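Local coordinates for polycyclic ketone monooxygenase (Myceliophthora thermophila, PDB 5MQ6), which uses FAD and NADPH to insert one oxygen atom next to the carbonyl of ketones, especially bulky polycyclic ones, giving esters or lactones, at residues Pro14-Leu19 with Leu388-Leu393; Gly304-Gly309 with Leu393-Gln398; Ser405-Lys408 with Thr412-Lys415. All coordinates share one frame; numbering follows the deposited sequence.

Overall arrangement
All three contacts use the long helix 378-406 or the chain leaving it. Contact 1 packs the first modelled residues against its middle; contact 2 follows directly, sharing Leu393, with its centre about 16 Å from that of contact 1, and the two meet where Leu19 CD2 lies 3.8 Å from Glu397 OE2. Contact 3 closes the turn after the helix, its centre about 14 Å from that of contact 2. Contact 1 lies away from the known binding residues. The side chain of Trp306 in contact 2 lies about 14 Å from bound NADPH and about 10 Å from that of FAD-binding Asp133; that of Thr412 in contact 3 is about 11 Å from that of NADPH-binding Thr277.

Contact 1: residues Pro14-Leu19 with Leu388-Leu393; sequences PEDLKL and LYKLDL
Leu393 reaches out from its helix to overlap Leu19, its CD1 methyl resting 4.3 Å from the branch carbon CG of Leu19. Both side chains leave the backbone toward one another. This loose apolar touch is joined, one helical turn earlier on the same helix, by a polar and a mixed contact at Lys390. The Lys390 chain is bent about its CG-CD and CD-CE bonds, which brings the ammonium round to the flank of the short helix. There Lys390 NZ comes within 4.0 Å of Asp16 OD2, a long salt bridge. Lys390 CD passes 3.8 Å from Asp16 OD2. The carboxylate is carried to this place by a first torsion that sets CG anti to the backbone N (chi1 167°), and the two side chains meet at roughly a right angle. Lys390 NZ also lies 3.4 Å from the CD2 methyl of Leu17, so a charged tip is packed against a hydrocarbon branch.

Helix 15-19 crosses the 388-393 part of helix 378-406 at 98°, the segment axes approaching to 11.4 Å, so that the contact is made by side chains, not backbones. It lies at the protein surface, and helix 22-31, which follows the short helix in the chain, covers the neighbouring part of the long one, with Leu22 on Leu393 and Tyr26 on Tyr389. The first turn of helix 15-19 has a polar brace of its own, a nearly straight bond from Asp16 N to Glu15 OE1 (2.9 Å), in which the donor approaches from above the carboxylate plane.

Contact 2: residues Gly304-Gly309 with Leu393-Gln398; sequences GVWWRG and LPHAEQ
Trp306 takes the edge of His395 on one face of its indole in a T-shaped (edge-to-face) stack. The imidazole stands almost upright on the five-membered ring, with planes at 84° and centroids 4.5 Å apart. CE1 of His395 does the touching, 3.4 Å from CE2 of Trp306. On the opposite indole face lies CD1 of Trp307, so the ring is flanked on both faces by aromatic neighbours.

Van der Waals contacts come from Gln398. CB of Gln398 packs 3.6 Å from CH2 of Trp306, where OE1 of Gln398 also lies, and Gln398 O approaches Trp306 CZ3 obliquely, again at 3.6 Å. The indole reaches the helix because its first torsion swings CG to the far side from the backbone N (chi1 -160°).

The polar link lies outside the two segments: Glu358 OE2 accepts from NE1 of both Trp306 and Trp307, holding the two indoles together. Replacing Trp306 by an alanine would probably leave a gap between His395 and Trp307 and cost Glu358 one of its two indole donors.

What results is an aromatic cluster in which a T-shaped stack joins strand 305-306, paired in parallel with strand 428-429, to helix 378-406 in a largely buried contact.

Contact 3: residues Ser405-Lys408 with Thr412-Lys415; sequences SIVK and TAAK
Val407 pushes its CG1 methyl against the first turn of helix 410-416, where it sits 3.4 Å from Ala413 N and 3.8 Å from the CB methyl of Ala413. This is the tight part of the contact. The backbones approach closely here, the CA atoms of Val407 and Ala413 being 5.3 Å apart, and the small alanine side chain is consistent with so close an approach. The trans setting of CG1 (chi1 175°) carries it across the turn. CG1 of Val407 also lies 3.6 Å from Thr412 OG1, so one branch of the valine meets an amide nitrogen, a methyl and a hydroxyl oxygen. In return, CB of Ala413 comes within 3.7 Å of Val407 O. Leu434 of helix 433-436 packs on the valine as well.

The outer side is quite different. The CB atoms of Ser405, Lys408 and Ala414 point away from the facing segment, and all three residues are exposed, as is Lys415. Ser405 OG turns back onto its own helix and bonds to Arg402 O. Lys415 lies against Leu444 and Asp446 of strand 442-446, an outermost strand of the parallel sheet that also holds the strand leading to the NADPH-binding residue Thr277.

Val407 is the first residue to leave helical geometry after helix 378-406, and the chain re-enters a helix within a few residues. Asn438 clasps this corner through its side-chain amide, giving ND2 to Ile406 O and accepting Lys408 N at OD1. Between the two segments themselves the contact is dispersive, which is consistent with a turn held by close apolar fit, with polar restraint from Asn438, rather than by bonds between the two segments.

Contact 1: residues Pro14-Leu19 with Leu388-Leu393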
ATOM      1  N   PRO A  14     -32.173  -1.828  25.602  1.00 55.10           N
ATOM      2  CA  PRO A  14     -31.061  -1.841  26.550  1.00 63.54           C
ATOM      3  C   PRO A  14     -30.027  -0.731  26.320  1.00 70.38           C
ATOM      4  O   PRO A  14     -29.940  -0.149  25.233  1.00 68.16           O
ATOM      5  CB  PRO A  14     -30.375  -3.204  26.290  1.00 61.34           C
ATOM      6  CG  PRO A  14     -30.590  -3.429  24.848  1.00 66.23           C
ATOM      7  CD  PRO A  14     -31.962  -2.825  24.527  1.00 68.92           C
ATOM      8  N   GLU A  15     -29.260  -0.467  27.367  1.00 67.64           N
ATOM      9  CA  GLU A  15     -28.036   0.340  27.299  1.00 69.39           C
ATOM     10  C   GLU A  15     -27.075   0.025  26.076  1.00 64.13           C
ATOM     11  O   GLU A  15     -26.852   0.912  25.239  1.00 59.95           O
ATOM     12  CB  GLU A  15     -27.332   0.295  28.683  1.00 70.95           C
ATOM     13  CG  GLU A  15     -26.622  -1.009  29.080  1.00 83.70           C
ATOM     14  CD  GLU A  15     -27.454  -2.292  28.914  1.00 89.99           C
ATOM     15  OE1 GLU A  15     -27.108  -3.150  28.031  1.00 71.87           O
ATOM     16  OE2 GLU A  15     -28.461  -2.426  29.664  1.00 96.72           O
ATOM     17  N   ASP A  16     -26.566  -1.213  25.951  1.00 60.93           N
ATOM     18  CA  ASP A  16     -25.710  -1.678  24.822  1.00 58.95           C
ATOM     19  C   ASP A  16     -26.359  -1.235  23.483  1.00 60.58           C
ATOM     20  O   ASP A  16     -25.695  -0.532  22.649  1.00 53.59           O
ATOM     21  CB  ASP A  16     -25.543  -3.233  24.922  1.00 68.59           C
ATOM     22  CG  ASP A  16     -24.940  -3.936  23.626  1.00 84.79           C
ATOM     23  OD1 ASP A  16     -23.671  -3.986  23.469  1.00 64.19           O
ATOM     24  OD2 ASP A  16     -25.735  -4.531  22.822  1.00 97.19           O
ATOM     25  N   LEU A  17     -27.655  -1.574  23.320  1.00 43.33           N
ATOM     26  CA  LEU A  17     -28.365  -1.342  22.034  1.00 53.43           C
ATOM     27  C   LEU A  17     -28.672   0.162  21.849  1.00 58.32           C
ATOM     28  O   LEU A  17     -28.571   0.702  20.732  1.00 59.03           O
ATOM     29  CB  LEU A  17     -29.606  -2.249  21.832  1.00 54.21           C
ATOM     30  CG  LEU A  17     -29.345  -3.795  21.892  1.00 63.85           C
ATOM     31  CD1 LEU A  17     -30.636  -4.613  21.785  1.00 70.47           C
ATOM     32  CD2 LEU A  17     -28.332  -4.272  20.851  1.00 64.83           C
ATOM     33  N   LYS A  18     -28.978   0.847  22.948  1.00 60.85           N
ATOM     34  CA  LYS A  18     -29.119   2.290  22.915  1.00 65.84           C
ATOM     35  C   LYS A  18     -27.850   2.950  22.371  1.00 52.03           C
ATOM     36  O   LYS A  18     -27.921   3.709  21.428  1.00 54.41           O
ATOM     37  CB  LYS A  18     -29.433   2.855  24.309  1.00 76.76           C
ATOM     38  CG  LYS A  18     -30.904   3.128  24.506  1.00 77.22           C
ATOM     39  CD  LYS A  18     -31.285   4.379  23.728  1.00 81.78           C
ATOM     40  CE  LYS A  18     -32.771   4.436  23.406  1.00 87.48           C
ATOM     41  NZ  LYS A  18     -33.023   4.340  21.933  1.00 81.21           N
ATOM     42  N   LEU A  19     -26.694   2.647  22.963  1.00 50.29           N
ATOM     43  CA  LEU A  19     -25.422   3.242  22.542  1.00 58.28           C
ATOM     44  C   LEU A  19     -25.258   3.173  20.977  1.00 53.22           C
ATOM     45  O   LEU A  19     -24.662   4.062  20.421  1.00 53.97           O
ATOM     46  CB  LEU A  19     -24.214   2.704  23.384  1.00 56.04           C
ATOM     47  CG  LEU A  19     -22.769   3.306  23.355  1.00 62.84           C
ATOM     48  CD1 LEU A  19     -22.687   4.811  23.097  1.00 56.40           C
ATOM     49  CD2 LEU A  19     -21.952   2.963  24.624  1.00 66.60           C
ATOM     50  N   LEU A 388     -20.285  -6.969  13.840  1.00 28.95           N
ATOM     51  CA  LEU A 388     -19.051  -6.202  13.647  1.00 27.62           C
ATOM     52  C   LEU A 388     -19.120  -4.847  14.333  1.00 26.71           C
ATOM     53  O   LEU A 388     -18.165  -4.455  14.975  1.00 25.51           O
ATOM     54  CB  LEU A 388     -18.743  -5.994  12.179  1.00 28.04           C
ATOM     55  CG  LEU A 388     -18.355  -7.269  11.445  1.00 26.36           C
ATOM     56  CD1 LEU A 388     -18.325  -6.925   9.994  1.00 26.78           C
ATOM     57  CD2 LEU A 388     -16.986  -7.765  11.889  1.00 26.06           C
ATOM     58  N   TYR A 389     -20.234  -4.138  14.195  1.00 29.23           N
ATOM     59  CA  TYR A 389     -20.424  -2.867  14.924  1.00 26.92           C
ATOM     60  C   TYR A 389     -20.285  -3.023  16.474  1.00 28.82           C
ATOM     61  O   TYR A 389     -19.631  -2.186  17.159  1.00 26.53           O
ATOM     62  CB  TYR A 389     -21.756  -2.208  14.513  1.00 29.14           C
ATOM     63  CG  TYR A 389     -21.598  -1.379  13.269  1.00 29.12           C
ATOM     64  CD1 TYR A 389     -21.680  -1.940  12.013  1.00 34.17           C
ATOM     65  CD2 TYR A 389     -21.352  -0.037  13.342  1.00 33.05           C
ATOM     66  CE1 TYR A 389     -21.498  -1.177  10.856  1.00 34.11           C
ATOM     67  CE2 TYR A 389     -21.154   0.721  12.205  1.00 32.49           C
ATOM     68  CZ  TYR A 389     -21.243   0.139  10.965  1.00 35.17           C
ATOM     69  OH  TYR A 389     -21.044   0.901   9.827  1.00 40.18           O
ATOM     70  N   LYS A 390     -20.865  -4.091  17.007  1.00 26.39           N
ATOM     71  CA  LYS A 390     -20.738  -4.400  18.432  1.00 28.38           C
ATOM     72  C   LYS A 390     -19.335  -4.782  18.769  1.00 27.16           C
ATOM     73  O   LYS A 390     -18.847  -4.360  19.784  1.00 27.77           O
ATOM     74  CB  LYS A 390     -21.639  -5.543  18.893  1.00 35.27           C
ATOM     75  CG  LYS A 390     -23.141  -5.256  18.938  1.00 42.26           C
ATOM     76  CD  LYS A 390     -23.860  -6.226  19.920  1.00 50.19           C
ATOM     77  CE  LYS A 390     -24.920  -7.145  19.291  1.00 55.30           C
ATOM     78  NZ  LYS A 390     -26.312  -6.659  19.520  1.00 59.33           N
ATOM     79  N   LEU A 391     -18.674  -5.578  17.936  1.00 25.45           N
ATOM     80  CA  LEU A 391     -17.278  -5.867  18.175  1.00 25.32           C
ATOM     81  C   LEU A 391     -16.350  -4.636  18.245  1.00 23.60           C
ATOM     82  O   LEU A 391     -15.435  -4.539  19.092  1.00 24.46           O
ATOM     83  CB  LEU A 391     -16.789  -6.820  17.089  1.00 29.49           C
ATOM     84  CG  LEU A 391     -15.408  -7.425  17.242  1.00 30.86           C
ATOM     85  CD1 LEU A 391     -15.285  -8.216  18.560  1.00 29.47           C
ATOM     86  CD2 LEU A 391     -15.156  -8.275  15.965  1.00 31.75           C
ATOM     87  N   ASP A 392     -16.595  -3.677  17.372  1.00 23.27           N
ATOM     88  CA  ASP A 392     -15.769  -2.483  17.307  1.00 21.71           C
ATOM     89  C   ASP A 392     -15.985  -1.443  18.400  1.00 23.51           C
ATOM     90  O   ASP A 392     -15.089  -0.582  18.670  1.00 22.02           O
ATOM     91  CB  ASP A 392     -15.981  -1.797  15.986  1.00 22.65           C
ATOM     92  CG  ASP A 392     -14.866  -0.858  15.670  1.00 22.23           C
ATOM     93  OD1 ASP A 392     -13.699  -1.225  15.874  1.00 22.02           O
ATOM     94  OD2 ASP A 392     -15.164   0.281  15.239  1.00 25.65           O
ATOM     95  N   LEU A 393     -17.176  -1.452  18.980  1.00 22.98           N
ATOM     96  CA  LEU A 393     -17.590  -0.409  19.873  1.00 25.46           C
ATOM     97  C   LEU A 393     -16.569  -0.114  20.997  1.00 20.67           C
ATOM     98  O   LEU A 393     -16.213   1.048  21.205  1.00 24.57           O
ATOM     99  CB  LEU A 393     -18.971  -0.736  20.437  1.00 31.47           C
ATOM    100  CG  LEU A 393     -19.396   0.119  21.617  1.00 33.40           C
ATOM    101  CD1 LEU A 393     -19.596   1.508  21.145  1.00 33.32           C
ATOM    102  CD2 LEU A 393     -20.693  -0.443  22.137  1.00 44.28           C
TER

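Contact 2: residues Gly304-Gly309 with Leu393-Gln398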
ATOM      1  N   GLY A 304      -8.382   8.252  13.551  1.00 23.90           N
ATOM      2  CA  GLY A 304      -8.369   7.667  14.850  1.00 26.46           C
ATOM      3  C   GLY A 304      -6.951   7.288  15.225  1.00 27.29           C
ATOM      4  O   GLY A 304      -6.365   6.379  14.686  1.00 37.04           O
ATOM      5  N   VAL A 305      -6.429   8.007  16.175  1.00 24.43           N
ATOM      6  CA  VAL A 305      -5.079   7.964  16.574  1.00 25.92           C
ATOM      7  C   VAL A 305      -4.918   7.178  17.872  1.00 26.21           C
ATOM      8  O   VAL A 305      -5.313   7.622  18.956  1.00 27.26           O
ATOM      9  CB  VAL A 305      -4.536   9.391  16.714  1.00 24.30           C
ATOM     10  CG1 VAL A 305      -3.046   9.342  17.105  1.00 28.47           C
ATOM     11  CG2 VAL A 305      -4.720  10.114  15.415  1.00 22.92           C
ATOM     12  N   TRP A 306      -4.338   6.010  17.749  1.00 23.60           N
ATOM     13  CA  TRP A 306      -4.141   5.124  18.917  1.00 26.10           C
ATOM     14  C   TRP A 306      -2.699   5.251  19.392  1.00 23.58           C
ATOM     15  O   TRP A 306      -1.953   6.040  18.840  1.00 26.46           O
ATOM     16  CB  TRP A 306      -4.576   3.694  18.538  1.00 25.80           C
ATOM     17  CG  TRP A 306      -4.892   2.742  19.652  1.00 25.06           C
ATOM     18  CD1 TRP A 306      -4.460   1.466  19.730  1.00 23.60           C
ATOM     19  CD2 TRP A 306      -5.677   2.987  20.861  1.00 25.07           C
ATOM     20  NE1 TRP A 306      -4.945   0.864  20.866  1.00 26.18           N
ATOM     21  CE2 TRP A 306      -5.712   1.752  21.576  1.00 24.13           C
ATOM     22  CE3 TRP A 306      -6.384   4.100  21.382  1.00 25.05           C
ATOM     23  CZ2 TRP A 306      -6.392   1.596  22.791  1.00 24.69           C
ATOM     24  CZ3 TRP A 306      -7.009   3.961  22.644  1.00 26.25           C
ATOM     25  CH2 TRP A 306      -7.029   2.708  23.324  1.00 23.33           C
ATOM     26  N   TRP A 307      -2.311   4.515  20.420  1.00 20.71           N
ATOM     27  CA  TRP A 307      -1.036   4.672  21.018  1.00 22.18           C
ATOM     28  C   TRP A 307       0.009   3.881  20.219  1.00 24.14           C
ATOM     29  O   TRP A 307      -0.315   2.896  19.565  1.00 22.37           O
ATOM     30  CB  TRP A 307      -1.052   4.203  22.456  1.00 22.83           C
ATOM     31  CG  TRP A 307      -1.393   2.703  22.638  1.00 23.70           C
ATOM     32  CD1 TRP A 307      -2.620   2.178  22.755  1.00 21.32           C
ATOM     33  CD2 TRP A 307      -0.481   1.622  22.755  1.00 19.31           C
ATOM     34  NE1 TRP A 307      -2.552   0.820  22.924  1.00 21.87           N
ATOM     35  CE2 TRP A 307      -1.252   0.442  22.942  1.00 19.39           C
ATOM     36  CE3 TRP A 307       0.917   1.520  22.742  1.00 20.92           C
ATOM     37  CZ2 TRP A 307      -0.682  -0.806  23.079  1.00 19.66           C
ATOM     38  CZ3 TRP A 307       1.487   0.295  22.907  1.00 23.54           C
ATOM     39  CH2 TRP A 307       0.708  -0.860  23.064  1.00 20.41           C
ATOM     40  N   ARG A 308       1.257   4.372  20.262  1.00 24.13           N
ATOM     41  CA  ARG A 308       2.381   3.718  19.566  1.00 21.91           C
ATOM     42  C   ARG A 308       3.274   2.856  20.437  1.00 22.35           C
ATOM     43  O   ARG A 308       3.567   1.681  20.088  1.00 21.22           O
ATOM     44  CB  ARG A 308       3.220   4.764  18.859  1.00 21.69           C
ATOM     45  CG  ARG A 308       4.479   4.279  18.124  1.00 18.42           C
ATOM     46  CD  ARG A 308       4.093   3.619  16.834  1.00 18.34           C
ATOM     47  NE  ARG A 308       3.314   2.371  17.062  1.00 21.30           N
ATOM     48  CZ  ARG A 308       2.786   1.625  16.059  1.00 27.81           C
ATOM     49  NH1 ARG A 308       2.960   1.949  14.758  1.00 23.15           N
ATOM     50  NH2 ARG A 308       2.114   0.517  16.350  1.00 28.51           N
ATOM     51  N   GLY A 309       3.802   3.410  21.535  1.00 22.17           N
ATOM     52  CA  GLY A 309       4.718   2.635  22.309  1.00 23.28           C
ATOM     53  C   GLY A 309       6.041   2.193  21.684  1.00 22.52           C
ATOM     54  O   GLY A 309       6.468   1.021  21.779  1.00 26.52           O
ATOM     55  N   LEU A 393     -17.176  -1.452  18.980  1.00 22.98           N
ATOM     56  CA  LEU A 393     -17.590  -0.409  19.873  1.00 25.46           C
ATOM     57  C   LEU A 393     -16.569  -0.114  20.997  1.00 20.67           C
ATOM     58  O   LEU A 393     -16.213   1.048  21.205  1.00 24.57           O
ATOM     59  CB  LEU A 393     -18.971  -0.736  20.437  1.00 31.47           C
ATOM     60  CG  LEU A 393     -19.396   0.119  21.617  1.00 33.40           C
ATOM     61  CD1 LEU A 393     -19.596   1.508  21.145  1.00 33.32           C
ATOM     62  CD2 LEU A 393     -20.693  -0.443  22.137  1.00 44.28           C
ATOM     63  N   PRO A 394     -16.073  -1.144  21.680  1.00 21.51           N
ATOM     64  CA  PRO A 394     -15.183  -0.814  22.775  1.00 24.21           C
ATOM     65  C   PRO A 394     -13.869  -0.138  22.310  1.00 24.35           C
ATOM     66  O   PRO A 394     -13.436   0.873  22.921  1.00 24.81           O
ATOM     67  CB  PRO A 394     -14.886  -2.163  23.407  1.00 26.22           C
ATOM     68  CG  PRO A 394     -16.052  -3.020  23.045  1.00 27.08           C
ATOM     69  CD  PRO A 394     -16.492  -2.567  21.716  1.00 24.88           C
ATOM     70  N   HIS A 395     -13.217  -0.656  21.275  1.00 20.60           N
ATOM     71  CA  HIS A 395     -11.994   0.005  20.878  1.00 21.06           C
ATOM     72  C   HIS A 395     -12.277   1.424  20.366  1.00 21.63           C
ATOM     73  O   HIS A 395     -11.565   2.396  20.686  1.00 22.48           O
ATOM     74  CB  HIS A 395     -11.272  -0.748  19.787  1.00 20.52           C
ATOM     75  CG  HIS A 395     -10.076  -0.013  19.246  1.00 21.22           C
ATOM     76  ND1 HIS A 395      -8.937   0.215  19.978  1.00 22.97           N
ATOM     77  CD2 HIS A 395      -9.851   0.559  18.044  1.00 23.80           C
ATOM     78  CE1 HIS A 395      -8.053   0.862  19.247  1.00 21.72           C
ATOM     79  NE2 HIS A 395      -8.578   1.075  18.070  1.00 23.42           N
ATOM     80  N   ALA A 396     -13.322   1.566  19.565  1.00 21.90           N
ATOM     81  CA  ALA A 396     -13.642   2.849  18.980  1.00 21.78           C
ATOM     82  C   ALA A 396     -13.905   3.916  20.050  1.00 23.24           C
ATOM     83  O   ALA A 396     -13.466   5.040  19.905  1.00 26.10           O
ATOM     84  CB  ALA A 396     -14.847   2.695  18.097  1.00 23.21           C
ATOM     85  N   GLU A 397     -14.629   3.545  21.110  1.00 24.93           N
ATOM     86  CA  GLU A 397     -14.895   4.486  22.199  1.00 26.24           C
ATOM     87  C   GLU A 397     -13.586   4.811  22.927  1.00 21.64           C
ATOM     88  O   GLU A 397     -13.407   5.945  23.308  1.00 23.16           O
ATOM     89  CB  GLU A 397     -15.904   3.951  23.178  1.00 26.06           C
ATOM     90  CG  GLU A 397     -17.271   3.764  22.587  1.00 34.42           C
ATOM     91  CD  GLU A 397     -18.217   4.986  22.716  1.00 48.75           C
ATOM     92  OE1 GLU A 397     -18.250   5.786  21.703  1.00 45.74           O
ATOM     93  OE2 GLU A 397     -18.938   5.107  23.803  1.00 62.40           O
ATOM     94  N   GLN A 398     -12.692   3.838  23.122  1.00 19.28           N
ATOM     95  CA  GLN A 398     -11.374   4.167  23.697  1.00 20.30           C
ATOM     96  C   GLN A 398     -10.564   5.125  22.868  1.00 21.41           C
ATOM     97  O   GLN A 398      -9.871   5.941  23.410  1.00 21.94           O
ATOM     98  CB  GLN A 398     -10.535   2.951  23.993  1.00 18.96           C
ATOM     99  CG  GLN A 398     -11.268   2.120  25.087  1.00 22.57           C
ATOM    100  CD  GLN A 398     -10.357   1.161  25.781  1.00 24.74           C
ATOM    101  OE1 GLN A 398      -9.351   0.732  25.222  1.00 29.47           O
ATOM    102  NE2 GLN A 398     -10.662   0.867  27.042  1.00 26.97           N
TER

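Contact 3: residues Ser405-Lys408 with Thr412-Lys415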
ATOM      1  N   SER A 405      -8.831  12.946  26.390  1.00 25.61           N
ATOM      2  CA  SER A 405      -7.888  13.133  27.488  1.00 29.65           C
ATOM      3  C   SER A 405      -6.626  13.920  27.146  1.00 32.39           C
ATOM      4  O   SER A 405      -6.079  14.551  27.979  1.00 26.35           O
ATOM      5  CB  SER A 405      -7.488  11.753  28.036  1.00 30.48           C
ATOM      6  OG  SER A 405      -6.704  10.981  27.084  1.00 25.79           O
ATOM      7  N   ILE A 406      -6.138  13.854  25.917  1.00 34.10           N
ATOM      8  CA  ILE A 406      -4.855  14.468  25.571  1.00 29.52           C
ATOM      9  C   ILE A 406      -5.059  15.912  25.147  1.00 24.27           C
ATOM     10  O   ILE A 406      -4.300  16.786  25.492  1.00 29.05           O
ATOM     11  CB  ILE A 406      -4.192  13.670  24.429  1.00 31.84           C
ATOM     12  CG1 ILE A 406      -3.654  12.335  24.961  1.00 32.34           C
ATOM     13  CG2 ILE A 406      -3.099  14.491  23.730  1.00 33.27           C
ATOM     14  CD1 ILE A 406      -3.468  11.304  23.857  1.00 37.50           C
ATOM     15  N   VAL A 407      -6.075  16.166  24.366  1.00 25.00           N
ATOM     16  CA  VAL A 407      -6.200  17.432  23.717  1.00 29.33           C
ATOM     17  C   VAL A 407      -6.950  18.397  24.641  1.00 33.68           C
ATOM     18  O   VAL A 407      -8.164  18.244  24.876  1.00 33.04           O
ATOM     19  CB  VAL A 407      -6.943  17.281  22.405  1.00 32.00           C
ATOM     20  CG1 VAL A 407      -7.179  18.669  21.792  1.00 34.54           C
ATOM     21  CG2 VAL A 407      -6.092  16.407  21.447  1.00 29.82           C
ATOM     22  N   LYS A 408      -6.235  19.418  25.096  1.00 34.59           N
ATOM     23  CA  LYS A 408      -6.680  20.208  26.246  1.00 38.86           C
ATOM     24  C   LYS A 408      -7.851  21.045  25.886  1.00 33.14           C
ATOM     25  O   LYS A 408      -8.830  21.020  26.553  1.00 45.19           O
ATOM     26  CB  LYS A 408      -5.547  21.048  26.874  1.00 37.88           C
ATOM     27  CG  LYS A 408      -4.700  20.170  27.756  1.00 50.76           C
ATOM     28  CD  LYS A 408      -3.630  20.956  28.470  1.00 62.27           C
ATOM     29  CE  LYS A 408      -2.415  21.103  27.591  1.00 64.71           C
ATOM     30  NZ  LYS A 408      -1.373  21.890  28.275  1.00 76.70           N
ATOM     31  N   THR A 412     -10.950  21.791  19.975  1.00 38.03           N
ATOM     32  CA  THR A 412      -9.991  21.157  19.100  1.00 40.19           C
ATOM     33  C   THR A 412     -10.158  19.621  19.322  1.00 43.34           C
ATOM     34  O   THR A 412     -10.276  18.879  18.362  1.00 37.24           O
ATOM     35  CB  THR A 412      -8.563  21.812  19.076  1.00 39.78           C
ATOM     36  OG1 THR A 412      -7.499  20.858  18.946  1.00 45.62           O
ATOM     37  CG2 THR A 412      -8.274  22.615  20.170  1.00 37.14           C
ATOM     38  N   ALA A 413     -10.317  19.181  20.569  1.00 32.92           N
ATOM     39  CA  ALA A 413     -10.604  17.783  20.859  1.00 36.08           C
ATOM     40  C   ALA A 413     -11.817  17.270  20.092  1.00 29.78           C
ATOM     41  O   ALA A 413     -11.796  16.191  19.517  1.00 33.76           O
ATOM     42  CB  ALA A 413     -10.777  17.579  22.353  1.00 42.62           C
ATOM     43  N   ALA A 414     -12.851  18.068  20.032  1.00 26.86           N
ATOM     44  CA  ALA A 414     -14.051  17.695  19.304  1.00 29.16           C
ATOM     45  C   ALA A 414     -13.812  17.431  17.806  1.00 30.25           C
ATOM     46  O   ALA A 414     -14.442  16.518  17.213  1.00 26.27           O
ATOM     47  CB  ALA A 414     -15.134  18.789  19.430  1.00 29.55           C
ATOM     48  N   LYS A 415     -12.976  18.269  17.211  1.00 29.85           N
ATOM     49  CA  LYS A 415     -12.664  18.180  15.784  1.00 34.88           C
ATOM     50  C   LYS A 415     -11.691  17.041  15.446  1.00 31.63           C
ATOM     51  O   LYS A 415     -11.627  16.597  14.298  1.00 37.07           O
ATOM     52  CB  LYS A 415     -12.089  19.517  15.307  1.00 41.71           C
ATOM     53  CG  LYS A 415     -13.143  20.582  15.242  1.00 48.54           C
ATOM     54  CD  LYS A 415     -12.498  21.943  15.234  1.00 61.63           C
ATOM     55  CE  LYS A 415     -13.545  23.003  14.935  1.00 69.68           C
ATOM     56  NZ  LYS A 415     -12.934  24.362  15.036  1.00 79.62           N
TER